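Local coordinates for Slr0280 protein (Synechocystis sp., PDB 5H3K), which is of unknown function but may act as a phosphodiester glycosidase, cleaving sugar phosphodiester bonds, at residues 186-192 and 234-240; 86-90 and 175-179; 149-155 and 169-175; 164-168 and 224-228; 105-109 and 252-258. All coordinates share one frame; numbering follows the deposited sequence.

Contact 1 (186-192 and 234-240)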
# COMPACT_ATOMS: atom_id res chain seq x y z
N ALA A 186 -5.05 18.98 11.76
CA ALA A 186 -5.42 18.93 10.36
C ALA A 186 -5.16 20.28 9.71
O ALA A 186 -5.20 21.32 10.38
CB ALA A 186 -6.89 18.50 10.21
N VAL A 187 -4.89 20.26 8.41
CA VAL A 187 -4.66 21.50 7.68
C VAL A 187 -5.29 21.48 6.30
O VAL A 187 -5.16 20.50 5.54
CB VAL A 187 -3.17 21.88 7.61
CG1 VAL A 187 -2.34 20.73 7.06
CG2 VAL A 187 -2.95 23.19 6.80
N VAL A 188 -6.01 22.54 5.99
CA VAL A 188 -6.53 22.74 4.65
C VAL A 188 -5.66 23.79 3.96
O VAL A 188 -5.51 24.91 4.46
CB VAL A 188 -8.02 23.21 4.69
CG1 VAL A 188 -8.52 23.53 3.29
CG2 VAL A 188 -8.90 22.15 5.33
N THR A 189 -5.06 23.44 2.83
CA THR A 189 -4.28 24.40 2.06
C THR A 189 -5.12 24.80 0.87
O THR A 189 -5.64 23.94 0.15
CB THR A 189 -2.94 23.80 1.56
OG1 THR A 189 -2.21 23.28 2.68
CG2 THR A 189 -2.09 24.86 0.86
N ILE A 190 -5.28 26.11 0.67
CA ILE A 190 -6.06 26.64 -0.45
C ILE A 190 -5.24 27.64 -1.25
O ILE A 190 -4.61 28.53 -0.67
CB ILE A 190 -7.31 27.39 0.03
CG1 ILE A 190 -8.06 26.58 1.08
CG2 ILE A 190 -8.22 27.73 -1.15
CD1 ILE A 190 -8.18 27.32 2.39
N ASN A 191 -5.25 27.50 -2.57
CA ASN A 191 -4.56 28.45 -3.42
C ASN A 191 -5.46 29.67 -3.62
O ASN A 191 -5.93 29.94 -4.73
CB ASN A 191 -4.18 27.81 -4.77
CG ASN A 191 -3.43 28.78 -5.70
OD1 ASN A 191 -3.55 28.68 -6.93
ND2 ASN A 191 -2.67 29.72 -5.13
N ALA A 192 -5.71 30.39 -2.53
CA ALA A 192 -6.48 31.63 -2.54
C ALA A 192 -5.85 32.55 -1.51
O ALA A 192 -5.50 32.10 -0.42
CB ALA A 192 -7.94 31.37 -2.19
N ALA A 234 0.19 33.94 -2.11
CA ALA A 234 -1.00 33.79 -2.95
C ALA A 234 -1.90 32.65 -2.45
O ALA A 234 -2.97 32.39 -3.00
CB ALA A 234 -0.59 33.57 -4.40
N SER A 235 -1.46 31.99 -1.38
CA SER A 235 -2.21 30.89 -0.79
C SER A 235 -2.50 31.14 0.68
O SER A 235 -1.98 32.08 1.29
CB SER A 235 -1.44 29.58 -0.95
OG SER A 235 -1.36 29.21 -2.31
N SER A 236 -3.35 30.29 1.24
CA SER A 236 -3.70 30.37 2.65
C SER A 236 -3.83 28.96 3.21
O SER A 236 -4.13 28.01 2.47
CB SER A 236 -5.01 31.14 2.83
OG SER A 236 -4.94 32.40 2.18
N LYS A 237 -3.58 28.82 4.50
CA LYS A 237 -3.78 27.54 5.18
C LYS A 237 -4.71 27.74 6.35
O LYS A 237 -4.61 28.74 7.06
CB LYS A 237 -2.43 26.98 5.65
CG LYS A 237 -1.50 26.65 4.51
CD LYS A 237 -0.24 25.94 4.99
CE LYS A 237 0.75 25.81 3.84
NZ LYS A 237 1.88 24.91 4.16
N VAL A 238 -5.62 26.79 6.55
CA VAL A 238 -6.47 26.81 7.73
C VAL A 238 -6.07 25.63 8.61
O VAL A 238 -6.28 24.46 8.24
CB VAL A 238 -7.95 26.72 7.37
CG1 VAL A 238 -8.80 26.94 8.63
CG2 VAL A 238 -8.31 27.74 6.30
N HIS A 239 -5.49 25.93 9.76
CA HIS A 239 -4.95 24.93 10.67
C HIS A 239 -5.95 24.56 11.75
O HIS A 239 -6.41 25.43 12.49
CB HIS A 239 -3.69 25.47 11.33
CG HIS A 239 -2.59 25.73 10.37
ND1 HIS A 239 -1.66 24.76 10.03
CD2 HIS A 239 -2.27 26.83 9.65
CE1 HIS A 239 -0.82 25.26 9.15
NE2 HIS A 239 -1.16 26.51 8.89
N PHE A 240 -6.27 23.27 11.85
CA PHE A 240 -7.28 22.79 12.80
C PHE A 240 -6.70 21.97 13.92
O PHE A 240 -5.84 21.10 13.70
CB PHE A 240 -8.32 21.92 12.09
CG PHE A 240 -9.27 22.69 11.20
CD1 PHE A 240 -8.92 23.00 9.90
CD2 PHE A 240 -10.50 23.09 11.68
CE1 PHE A 240 -9.79 23.73 9.08
CE2 PHE A 240 -11.39 23.81 10.87
CZ PHE A 240 -11.04 24.13 9.57
O HOH W 1 0.51 22.32 2.51
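V187 and H239 lie side by side, pointing the same way, and V187 CG2 sits over one face of the imidazole, 4.0 Å from the ring centroid in a CH-pi contact. CG1 lies between backbone N and carbonyl carbon (chi1 54°), leaving CG2 anti to N and directed at the ring. H239 NE2 is hydrogen-bonded to E230 on the next strand, which limits how the ring can turn. On the same face, T189 and K237 run alongside each other, T189 OG1 lying 3.9 Å from K237 CG. The two strands are central partners in a four-stranded antiparallel sheet, joined by six backbone hydrogen bonds at the pairs A186-F240, V188-V238 and I190-S236. Those side chains go to the other face, toward strand 258-264. There I190 CD1 meets V238 CG2 obliquely at 3.9 Å, while V188 CG2 approaches F240 CE1 at 4.2 Å. Beyond I190, an inverse gamma turn centred on N191 brings the A192 carbonyl back, and S236 OG donates to A192 O (2.7 Å) in its plane. N191 ND2 donates a bent bond to S235 OG at 3.2 Å, the acceptor lying 24° out of the amide plane; S235 OG is hydrogen-bonded to D59.

Contact 2 (86-90 and 175-179)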
# COMPACT_ATOMS: atom_id res chain seq x y z
N MET A 86 -8.16 14.59 -7.32
CA MET A 86 -9.03 14.61 -6.16
C MET A 86 -8.29 15.19 -4.96
O MET A 86 -8.82 16.06 -4.25
CB MET A 86 -9.51 13.19 -5.84
CG MET A 86 -10.50 13.13 -4.69
SD MET A 86 -11.05 11.45 -4.33
CE MET A 86 -9.52 10.72 -3.72
N GLN A 87 -7.06 14.75 -4.75
CA GLN A 87 -6.35 15.09 -3.52
C GLN A 87 -5.60 16.40 -3.55
O GLN A 87 -5.40 17.01 -2.51
CB GLN A 87 -5.41 13.95 -3.12
CG GLN A 87 -6.18 12.80 -2.53
CD GLN A 87 -5.31 11.67 -2.10
OE1 GLN A 87 -4.22 11.88 -1.55
NE2 GLN A 87 -5.76 10.46 -2.35
N PHE A 88 -5.21 16.84 -4.74
CA PHE A 88 -4.39 18.04 -4.83
C PHE A 88 -5.09 19.23 -5.49
O PHE A 88 -4.63 20.37 -5.36
CB PHE A 88 -3.06 17.71 -5.51
CG PHE A 88 -2.17 16.83 -4.66
CD1 PHE A 88 -1.30 17.38 -3.73
CD2 PHE A 88 -2.21 15.45 -4.80
CE1 PHE A 88 -0.48 16.57 -2.96
CE2 PHE A 88 -1.40 14.63 -4.03
CZ PHE A 88 -0.53 15.19 -3.10
N LEU A 89 -6.19 18.98 -6.19
CA LEU A 89 -7.01 20.08 -6.72
C LEU A 89 -8.30 20.26 -5.92
O LEU A 89 -8.85 21.36 -5.88
CB LEU A 89 -7.35 19.87 -8.19
CG LEU A 89 -6.21 19.65 -9.18
CD1 LEU A 89 -6.74 19.80 -10.59
CD2 LEU A 89 -5.05 20.60 -8.92
N GLY A 90 -8.78 19.18 -5.31
CA GLY A 90 -10.04 19.19 -4.58
C GLY A 90 -11.26 18.79 -5.39
O GLY A 90 -12.38 19.10 -5.00
N ALA A 175 -10.97 27.71 -6.37
CA ALA A 175 -9.59 27.62 -5.92
C ALA A 175 -9.19 26.16 -5.71
O ALA A 175 -9.97 25.37 -5.19
CB ALA A 175 -9.39 28.41 -4.63
N PHE A 176 -7.98 25.81 -6.13
CA PHE A 176 -7.46 24.48 -5.84
C PHE A 176 -7.19 24.36 -4.35
O PHE A 176 -6.79 25.33 -3.70
CB PHE A 176 -6.17 24.26 -6.62
CG PHE A 176 -6.33 24.42 -8.10
CD1 PHE A 176 -7.39 23.81 -8.76
CD2 PHE A 176 -5.44 25.18 -8.83
CE1 PHE A 176 -7.55 23.94 -10.13
CE2 PHE A 176 -5.58 25.32 -10.21
CZ PHE A 176 -6.64 24.70 -10.86
N TRP A 177 -7.40 23.18 -3.79
CA TRP A 177 -7.15 22.97 -2.37
C TRP A 177 -6.79 21.52 -2.08
O TRP A 177 -7.06 20.62 -2.89
CB TRP A 177 -8.38 23.41 -1.55
CG TRP A 177 -9.63 22.71 -1.97
CD1 TRP A 177 -10.49 23.08 -2.97
CD2 TRP A 177 -10.16 21.49 -1.42
NE1 TRP A 177 -11.53 22.18 -3.07
CE2 TRP A 177 -11.35 21.20 -2.13
CE3 TRP A 177 -9.74 20.64 -0.39
CZ2 TRP A 177 -12.12 20.08 -1.84
CZ3 TRP A 177 -10.52 19.52 -0.11
CH2 TRP A 177 -11.69 19.25 -0.84
N GLN A 178 -6.17 21.30 -0.92
CA GLN A 178 -5.87 19.96 -0.44
C GLN A 178 -6.04 19.94 1.07
O GLN A 178 -6.09 20.99 1.72
CB GLN A 178 -4.45 19.56 -0.84
CG GLN A 178 -3.38 20.50 -0.31
CD GLN A 178 -1.98 20.18 -0.84
OE1 GLN A 178 -1.18 19.53 -0.16
NE2 GLN A 178 -1.68 20.64 -2.05
N VAL A 179 -6.14 18.74 1.64
CA VAL A 179 -6.31 18.59 3.08
C VAL A 179 -5.47 17.43 3.59
O VAL A 179 -5.42 16.38 2.96
CB VAL A 179 -7.82 18.45 3.47
CG1 VAL A 179 -8.52 17.37 2.65
CG2 VAL A 179 -7.99 18.19 4.98
O HOH W 2 -8.46 17.89 -2.21
O HOH W 3 -6.19 16.40 -0.04
O HOH W 4 -3.58 22.26 -3.45
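Q178 and Q87 meet where the last turn of helix 82-89 is laid against strand 177-182, an edge strand of a four-stranded antiparallel sheet. Starting at CB, the Q178 side chain presses on the helix backbone, with CB 3.2 Å from Q87 O. CG leaves between the backbone N and the carbonyl carbon (chi1 58°), and the extended chain carries the amide to the F88 ring. CD lies 4.1 Å from F88 CD1, and OE1 keeps a similar distance from F88 CE1. NE2 arrives at the edge of that ring, near its plane, with the amide and ring planes at right angles; it also donates to a water that in turn donates to F88 O. On the neighbouring residues the packing is by faces. L89 CD2 stands over one face of F176, whose ring also meets W106. G90, which leaves helical geometry with positive phi, lays its CA over the six-membered ring of W177, 3.8 Å from the centroid, an approach made possible by the missing side chain. The direct backbone link is W177 N to L89 O at 3.1 Å: the donor lies above the carbonyl plane, 68° out of it, with a C=O...N angle of only 110°.

Contact 3 (149-155 and 169-175)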
# COMPACT_ATOMS: atom_id res chain seq x y z
N THR A 149 -6.04 30.91 -10.68
CA THR A 149 -7.48 31.17 -10.68
C THR A 149 -7.84 32.55 -10.11
O THR A 149 -9.01 32.94 -10.13
CB THR A 149 -8.25 30.09 -9.92
OG1 THR A 149 -8.00 30.23 -8.52
CG2 THR A 149 -7.83 28.69 -10.40
N ASN A 150 -6.84 33.26 -9.57
CA ASN A 150 -7.03 34.60 -9.00
C ASN A 150 -8.08 34.67 -7.90
O ASN A 150 -8.81 35.66 -7.79
CB ASN A 150 -7.38 35.63 -10.09
CG ASN A 150 -6.27 35.81 -11.11
OD1 ASN A 150 -6.51 35.69 -12.32
ND2 ASN A 150 -5.07 36.10 -10.64
N ALA A 151 -8.15 33.62 -7.08
CA ALA A 151 -9.14 33.54 -6.00
C ALA A 151 -8.66 34.25 -4.75
O ALA A 151 -7.47 34.24 -4.44
CB ALA A 151 -9.46 32.07 -5.67
N GLN A 152 -9.60 34.87 -4.04
CA GLN A 152 -9.33 35.49 -2.76
C GLN A 152 -10.38 35.03 -1.77
O GLN A 152 -11.54 34.82 -2.14
CB GLN A 152 -9.42 37.02 -2.88
CG GLN A 152 -8.69 37.60 -4.05
CD GLN A 152 -9.01 39.08 -4.24
OE1 GLN A 152 -9.76 39.46 -5.15
NE2 GLN A 152 -8.46 39.92 -3.37
N ILE A 153 -9.97 34.87 -0.51
CA ILE A 153 -10.90 34.53 0.55
C ILE A 153 -11.55 35.81 1.05
O ILE A 153 -10.87 36.71 1.53
CB ILE A 153 -10.17 33.82 1.71
CG1 ILE A 153 -9.47 32.56 1.20
CG2 ILE A 153 -11.16 33.49 2.83
CD1 ILE A 153 -8.61 31.87 2.26
N LEU A 154 -12.88 35.89 0.94
CA LEU A 154 -13.59 37.13 1.27
C LEU A 154 -14.07 37.17 2.73
O LEU A 154 -13.95 38.19 3.40
CB LEU A 154 -14.76 37.34 0.31
CG LEU A 154 -14.35 37.29 -1.17
CD1 LEU A 154 -15.58 37.29 -2.08
CD2 LEU A 154 -13.40 38.43 -1.51
N THR A 155 -14.62 36.06 3.21
CA THR A 155 -15.02 35.95 4.60
C THR A 155 -14.74 34.55 5.13
O THR A 155 -14.62 33.60 4.36
CB THR A 155 -16.53 36.24 4.79
OG1 THR A 155 -17.29 35.31 4.02
CG2 THR A 155 -16.89 37.65 4.36
N LEU A 169 -15.41 29.15 3.98
CA LEU A 169 -14.63 30.21 3.36
C LEU A 169 -15.36 30.68 2.10
O LEU A 169 -15.45 29.92 1.13
CB LEU A 169 -13.25 29.71 2.94
CG LEU A 169 -12.12 29.52 3.94
CD1 LEU A 169 -12.61 29.14 5.30
CD2 LEU A 169 -11.21 28.44 3.41
N GLU A 170 -15.87 31.91 2.11
CA GLU A 170 -16.40 32.50 0.88
C GLU A 170 -15.25 32.97 -0.01
O GLU A 170 -14.32 33.63 0.46
CB GLU A 170 -17.36 33.66 1.16
CG GLU A 170 -17.87 34.32 -0.13
CD GLU A 170 -18.97 35.36 0.09
OE1 GLU A 170 -19.66 35.28 1.13
OE2 GLU A 170 -19.14 36.24 -0.79
N LEU A 171 -15.30 32.60 -1.28
CA LEU A 171 -14.20 32.86 -2.20
C LEU A 171 -14.66 33.72 -3.38
O LEU A 171 -15.82 33.66 -3.77
CB LEU A 171 -13.66 31.55 -2.75
CG LEU A 171 -13.25 30.51 -1.71
CD1 LEU A 171 -12.90 29.19 -2.40
CD2 LEU A 171 -12.06 31.05 -0.92
N SER A 172 -13.74 34.47 -3.97
CA SER A 172 -14.06 35.28 -5.15
C SER A 172 -14.09 34.46 -6.43
O SER A 172 -14.78 34.81 -7.40
CB SER A 172 -13.07 36.43 -5.30
OG SER A 172 -11.78 35.93 -5.57
N GLN A 173 -13.31 33.37 -6.45
CA GLN A 173 -13.19 32.50 -7.62
C GLN A 173 -12.96 31.08 -7.10
O GLN A 173 -12.59 30.90 -5.93
CB GLN A 173 -12.00 32.91 -8.50
CG GLN A 173 -12.06 34.33 -9.07
CD GLN A 173 -13.16 34.48 -10.11
OE1 GLN A 173 -13.55 33.51 -10.76
NE2 GLN A 173 -13.66 35.71 -10.28
N PRO A 174 -13.18 30.08 -7.97
CA PRO A 174 -12.81 28.71 -7.59
C PRO A 174 -11.33 28.65 -7.23
O PRO A 174 -10.54 29.46 -7.73
CB PRO A 174 -13.06 27.92 -8.88
CG PRO A 174 -14.16 28.67 -9.56
CD PRO A 174 -13.83 30.14 -9.29
N ALA A 175 -10.97 27.71 -6.37
CA ALA A 175 -9.59 27.62 -5.92
C ALA A 175 -9.19 26.16 -5.71
O ALA A 175 -9.97 25.37 -5.19
CB ALA A 175 -9.39 28.41 -4.63
O HOH W 5 -10.48 37.76 -6.98
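I153 and L171 make the close-packed face, lying side by side with I153 CG1 3.7 Å from L171 CD2. A151 CB extends this apolar strip to A175 CB at 3.8 Å, and I190 of the facing sheet packs on L169 and A175. At the buried end T149 OG1 donates to P174 O (2.8 Å) within the carbonyl plane, and A151 and I153 make backbone hydrogen bonds with S193. The other flank is the solvent side, held by polar bonds and a water. S172 OG, between its backbone N and carbonyl carbon (chi1 65°), accepts from Q152 N at 2.9 Å, and Q152 O takes the S172 N-H in return. A water hydrogen-bonded to S172 OG donates to both N150 O and Q152 OE1. Looser still, the exposed L154 only brushes the E170 carboxylate (L154 CD1 to E170 OE2 3.9 Å), though L154 N donates firmly to E170 O (2.7 Å). T155 N, by contrast, is buried without a partner. Together these residues form the open end of the antiparallel beta hairpin of strands 153-161 and 164-171.

Contact 4 (164-168 and 224-228)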
# COMPACT_ATOMS: atom_id res chain seq x y z
N GLY A 164 -21.17 18.14 14.35
CA GLY A 164 -19.92 18.77 14.74
C GLY A 164 -19.92 20.26 14.46
O GLY A 164 -20.77 20.99 14.94
N GLU A 165 -18.94 20.71 13.69
CA GLU A 165 -18.84 22.13 13.37
C GLU A 165 -18.44 22.35 11.92
O GLU A 165 -17.82 21.49 11.30
CB GLU A 165 -17.84 22.83 14.28
CG GLU A 165 -18.29 22.98 15.72
CD GLU A 165 -17.21 23.58 16.59
OE1 GLU A 165 -16.57 22.82 17.36
OE2 GLU A 165 -16.98 24.81 16.49
N ARG A 166 -18.79 23.52 11.40
CA ARG A 166 -18.55 23.83 10.00
C ARG A 166 -17.83 25.15 9.89
O ARG A 166 -18.17 26.11 10.59
CB ARG A 166 -19.88 23.88 9.25
CG ARG A 166 -19.81 24.61 7.92
CD ARG A 166 -21.12 24.41 7.16
NE ARG A 166 -21.21 23.06 6.61
CZ ARG A 166 -22.30 22.53 6.07
NH1 ARG A 166 -23.43 23.23 6.03
NH2 ARG A 166 -22.27 21.29 5.59
N VAL A 167 -16.82 25.20 9.03
CA VAL A 167 -16.16 26.45 8.71
C VAL A 167 -16.39 26.72 7.22
O VAL A 167 -16.20 25.83 6.39
CB VAL A 167 -14.65 26.39 9.00
CG1 VAL A 167 -13.96 27.68 8.57
CG2 VAL A 167 -14.41 26.11 10.47
N VAL A 168 -16.81 27.93 6.89
CA VAL A 168 -17.09 28.27 5.50
C VAL A 168 -16.17 29.40 5.04
O VAL A 168 -16.14 30.47 5.65
CB VAL A 168 -18.57 28.68 5.30
CG1 VAL A 168 -18.81 29.15 3.87
CG2 VAL A 168 -19.49 27.51 5.64
N GLN A 224 -15.62 23.71 20.30
CA GLN A 224 -14.99 22.40 20.41
C GLN A 224 -13.74 22.31 19.52
O GLN A 224 -12.67 21.94 20.00
CB GLN A 224 -15.98 21.29 20.05
CG GLN A 224 -15.70 19.97 20.74
CD GLN A 224 -15.96 20.03 22.23
OE1 GLN A 224 -16.82 20.79 22.69
NE2 GLN A 224 -15.22 19.24 23.00
N ILE A 225 -13.87 22.66 18.24
CA ILE A 225 -12.70 22.74 17.38
C ILE A 225 -12.02 24.08 17.61
O ILE A 225 -12.63 25.03 18.11
CB ILE A 225 -13.03 22.64 15.87
CG1 ILE A 225 -13.85 23.84 15.41
CG2 ILE A 225 -13.73 21.34 15.55
CD1 ILE A 225 -13.85 24.06 13.90
N ARG A 226 -10.74 24.15 17.24
CA ARG A 226 -10.06 25.42 17.16
C ARG A 226 -9.41 25.47 15.80
O ARG A 226 -8.94 24.45 15.31
CB ARG A 226 -9.00 25.56 18.26
CG ARG A 226 -9.58 25.52 19.65
CD ARG A 226 -8.50 25.39 20.71
NE ARG A 226 -9.06 24.99 22.01
CZ ARG A 226 -8.77 23.85 22.63
NH1 ARG A 226 -9.34 23.57 23.80
NH2 ARG A 226 -7.90 23.00 22.09
N TYR A 227 -9.41 26.63 15.17
CA TYR A 227 -8.75 26.77 13.89
C TYR A 227 -8.11 28.14 13.75
O TYR A 227 -8.50 29.09 14.43
CB TYR A 227 -9.72 26.49 12.75
CG TYR A 227 -10.80 27.54 12.56
CD1 TYR A 227 -11.96 27.51 13.32
CD2 TYR A 227 -10.64 28.56 11.63
CE1 TYR A 227 -12.95 28.47 13.15
CE2 TYR A 227 -11.63 29.52 11.45
CZ TYR A 227 -12.78 29.47 12.22
OH TYR A 227 -13.77 30.42 12.04
N ARG A 228 -7.14 28.24 12.85
CA ARG A 228 -6.35 29.45 12.73
C ARG A 228 -5.87 29.57 11.30
O ARG A 228 -5.42 28.58 10.70
CB ARG A 228 -5.14 29.37 13.65
CG ARG A 228 -4.39 30.68 13.85
CD ARG A 228 -3.44 30.52 15.02
NE ARG A 228 -2.87 31.79 15.47
CZ ARG A 228 -3.35 32.50 16.49
NH1 ARG A 228 -4.42 32.06 17.15
NH2 ARG A 228 -2.75 33.63 16.84
O HOH W 6 -15.60 26.37 18.41
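E165 reaches across to the backbone of Q224 and I225, its carboxylate supplying the polar part of the contact. OE1 accepts the I225 N-H at 2.8 Å in a nearly straight bond (165°), met on the syn side and 24° out of the carboxylate plane. A weak second bond joins Q224 N to the same OE1 (3.2 Å). OE2 accepts a hydrogen bond from a water at 2.8 Å; that water also donates to I225 O and weakly accepts from Q224 N, bridging the segments a second time.

In van der Waals contact, E165 and I225 slide past each other in opposite directions, with I225 CG1 3.5 Å from E165 OE2. I225 CG1 sits between its backbone N and carbonyl carbon (chi1 65°), and from there the extended chain takes CD1 to V167 CG2 at 4.0 Å. The same methyl makes the CH-pi contact: V167 CG2 stands over one face of Y227, 4.0 Å from the ring centroid. F240 touches both V167 and I225, while Y227 OH is hydrogen-bonded to D158.

The segments belong to two facing sheets of a beta sandwich without a backbone-to-backbone hydrogen bond; side chains of one meet side chains and N-H groups of the other. With both oxygens accepting, E165 is probably ionised, and its bonds would help to hold the first residues modelled after the missing 195-223.

Contact 5 (105-109 and 252-258)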
# COMPACT_ATOMS: atom_id res chain seq x y z
N GLN A 105 -17.65 17.26 -9.03
CA GLN A 105 -18.12 18.56 -8.55
C GLN A 105 -16.92 19.37 -8.10
O GLN A 105 -16.09 18.89 -7.32
CB GLN A 105 -19.13 18.41 -7.41
CG GLN A 105 -20.55 18.07 -7.85
CD GLN A 105 -21.27 19.25 -8.52
OE1 GLN A 105 -20.77 19.85 -9.47
NE2 GLN A 105 -22.47 19.58 -8.02
N TRP A 106 -16.81 20.59 -8.61
CA TRP A 106 -15.72 21.49 -8.23
C TRP A 106 -16.13 22.92 -8.56
O TRP A 106 -15.93 23.40 -9.69
CB TRP A 106 -14.41 21.11 -8.94
CG TRP A 106 -13.21 21.90 -8.46
CD1 TRP A 106 -12.55 21.74 -7.27
CD2 TRP A 106 -12.56 22.97 -9.15
NE1 TRP A 106 -11.52 22.66 -7.19
CE2 TRP A 106 -11.51 23.42 -8.33
CE3 TRP A 106 -12.76 23.59 -10.38
CZ2 TRP A 106 -10.67 24.46 -8.71
CZ3 TRP A 106 -11.92 24.63 -10.76
CH2 TRP A 106 -10.89 25.05 -9.92
N PHE A 107 -16.71 23.59 -7.57
CA PHE A 107 -17.25 24.93 -7.73
C PHE A 107 -18.17 24.99 -8.95
O PHE A 107 -18.03 25.86 -9.81
CB PHE A 107 -16.13 25.96 -7.82
CG PHE A 107 -15.27 26.03 -6.58
CD1 PHE A 107 -15.70 26.72 -5.46
CD2 PHE A 107 -14.03 25.40 -6.54
CE1 PHE A 107 -14.92 26.79 -4.31
CE2 PHE A 107 -13.24 25.46 -5.40
CZ PHE A 107 -13.68 26.16 -4.29
N SER A 108 -19.09 24.04 -9.02
CA SER A 108 -20.02 23.94 -10.13
C SER A 108 -21.47 23.79 -9.65
O SER A 108 -21.74 23.05 -8.70
CB SER A 108 -19.62 22.77 -11.04
OG SER A 108 -19.14 21.66 -10.30
N GLY A 109 -22.39 24.50 -10.29
CA GLY A 109 -23.80 24.31 -10.01
C GLY A 109 -24.28 22.96 -10.54
O GLY A 109 -25.02 22.23 -9.87
N THR A 252 -17.33 21.86 -1.93
CA THR A 252 -17.46 23.18 -2.53
C THR A 252 -18.92 23.54 -2.82
O THR A 252 -19.78 22.66 -2.89
CB THR A 252 -16.63 23.32 -3.82
OG1 THR A 252 -17.16 22.45 -4.83
CG2 THR A 252 -15.17 22.95 -3.56
N LEU A 253 -19.18 24.84 -2.96
CA LEU A 253 -20.51 25.34 -3.32
C LEU A 253 -20.33 26.54 -4.23
O LEU A 253 -19.23 27.08 -4.34
CB LEU A 253 -21.29 25.76 -2.07
CG LEU A 253 -21.78 24.67 -1.12
CD1 LEU A 253 -22.45 25.28 0.11
CD2 LEU A 253 -22.73 23.72 -1.83
N THR A 254 -21.41 26.97 -4.88
CA THR A 254 -21.39 28.16 -5.72
C THR A 254 -22.47 29.14 -5.28
O THR A 254 -23.27 28.82 -4.40
CB THR A 254 -21.62 27.83 -7.21
OG1 THR A 254 -22.81 27.05 -7.35
CG2 THR A 254 -20.45 27.06 -7.78
N SER A 255 -22.47 30.32 -5.89
CA SER A 255 -23.46 31.37 -5.61
C SER A 255 -23.72 31.59 -4.12
O SER A 255 -24.82 31.34 -3.63
CB SER A 255 -24.78 31.04 -6.31
OG SER A 255 -24.56 30.78 -7.68
N PRO A 256 -22.69 32.06 -3.38
CA PRO A 256 -21.36 32.40 -3.88
C PRO A 256 -20.40 31.21 -3.77
O PRO A 256 -20.71 30.24 -3.06
CB PRO A 256 -20.93 33.51 -2.93
CG PRO A 256 -21.51 33.06 -1.61
CD PRO A 256 -22.81 32.35 -1.94
N PHE A 257 -19.28 31.29 -4.47
CA PHE A 257 -18.23 30.28 -4.34
C PHE A 257 -17.87 30.12 -2.85
O PHE A 257 -17.62 31.12 -2.17
CB PHE A 257 -16.98 30.71 -5.10
CG PHE A 257 -17.15 30.77 -6.59
CD1 PHE A 257 -16.82 31.93 -7.29
CD2 PHE A 257 -17.61 29.67 -7.31
CE1 PHE A 257 -16.96 32.00 -8.66
CE2 PHE A 257 -17.74 29.73 -8.69
CZ PHE A 257 -17.42 30.90 -9.37
N ARG A 258 -17.83 28.88 -2.37
CA ARG A 258 -17.52 28.62 -0.97
C ARG A 258 -16.75 27.31 -0.82
O ARG A 258 -17.06 26.32 -1.48
CB ARG A 258 -18.82 28.51 -0.16
CG ARG A 258 -19.50 29.84 0.19
CD ARG A 258 -20.93 29.61 0.64
NE ARG A 258 -21.82 29.36 -0.49
CZ ARG A 258 -23.08 28.96 -0.39
NH1 ARG A 258 -23.61 28.74 0.81
NH2 ARG A 258 -23.81 28.76 -1.48
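F107 and T252 cross at about a right angle, and the threonine grips the phenylalanine from two branches. T252 CG2 lies over one face of the F107 ring, 3.7 Å from the centroid, while OG1 accepts the F107 N-H at 3.0 Å in an almost straight bond (171°). With OG1 between backbone N and carbonyl carbon (chi1 66°), CG2 turns anti to the carbonyl carbon, onto the ring. T254 CG2 presses on the F107 backbone, 3.3 Å from its carbonyl C, and F257 CD2 approaches F107 CD1 obliquely at 4.0 Å. One step out, F107 CD2 sits over the centre of the W106 ring, and W106 N donates to S108 OG at 3.1 Å, a bond that spans the bend at 106-108. R258 braces the 252-258 turn: NH2 donates to T254 O and NE to P256 O, both nearly in the guanidinium plane, and L253 CD1 covers one face of that group. The turn has a cis peptide before P256, and paired L253-R258 backbone hydrogen bonds close it. The loop between strands 101-105 and 112-119 meets the hairpin of strands 247-253 and 258-264, with L171 of strand 164-171 and P174 of the loop after it packing on F107 and F257.

How the contacts relate
Contacts 1, 3 and 4 belong to two four-stranded antiparallel sheets that face each other. Contact 1 pairs the middle strands of one, contact 3 one hairpin of the other, and contact 4 bridges the two. Their centres lie 12 to 19 Å apart. Contacts 2 and 5, 14 Å apart, bring in parts from earlier in the chain, helix 82-89 and the loop after strand 101-105; W106 of the loop touches both L89 of the helix and F176 beside strand 177-182. Contact 3, whose A175 is shared with contact 2, has its centre 11 Å from that of contact 5. Contacts 2 and 3 both close before contact 1 opens, while contact 4 alternates with it. The helix end and the 105-109 loop are thus packed against a sandwich built from the 153-264 region.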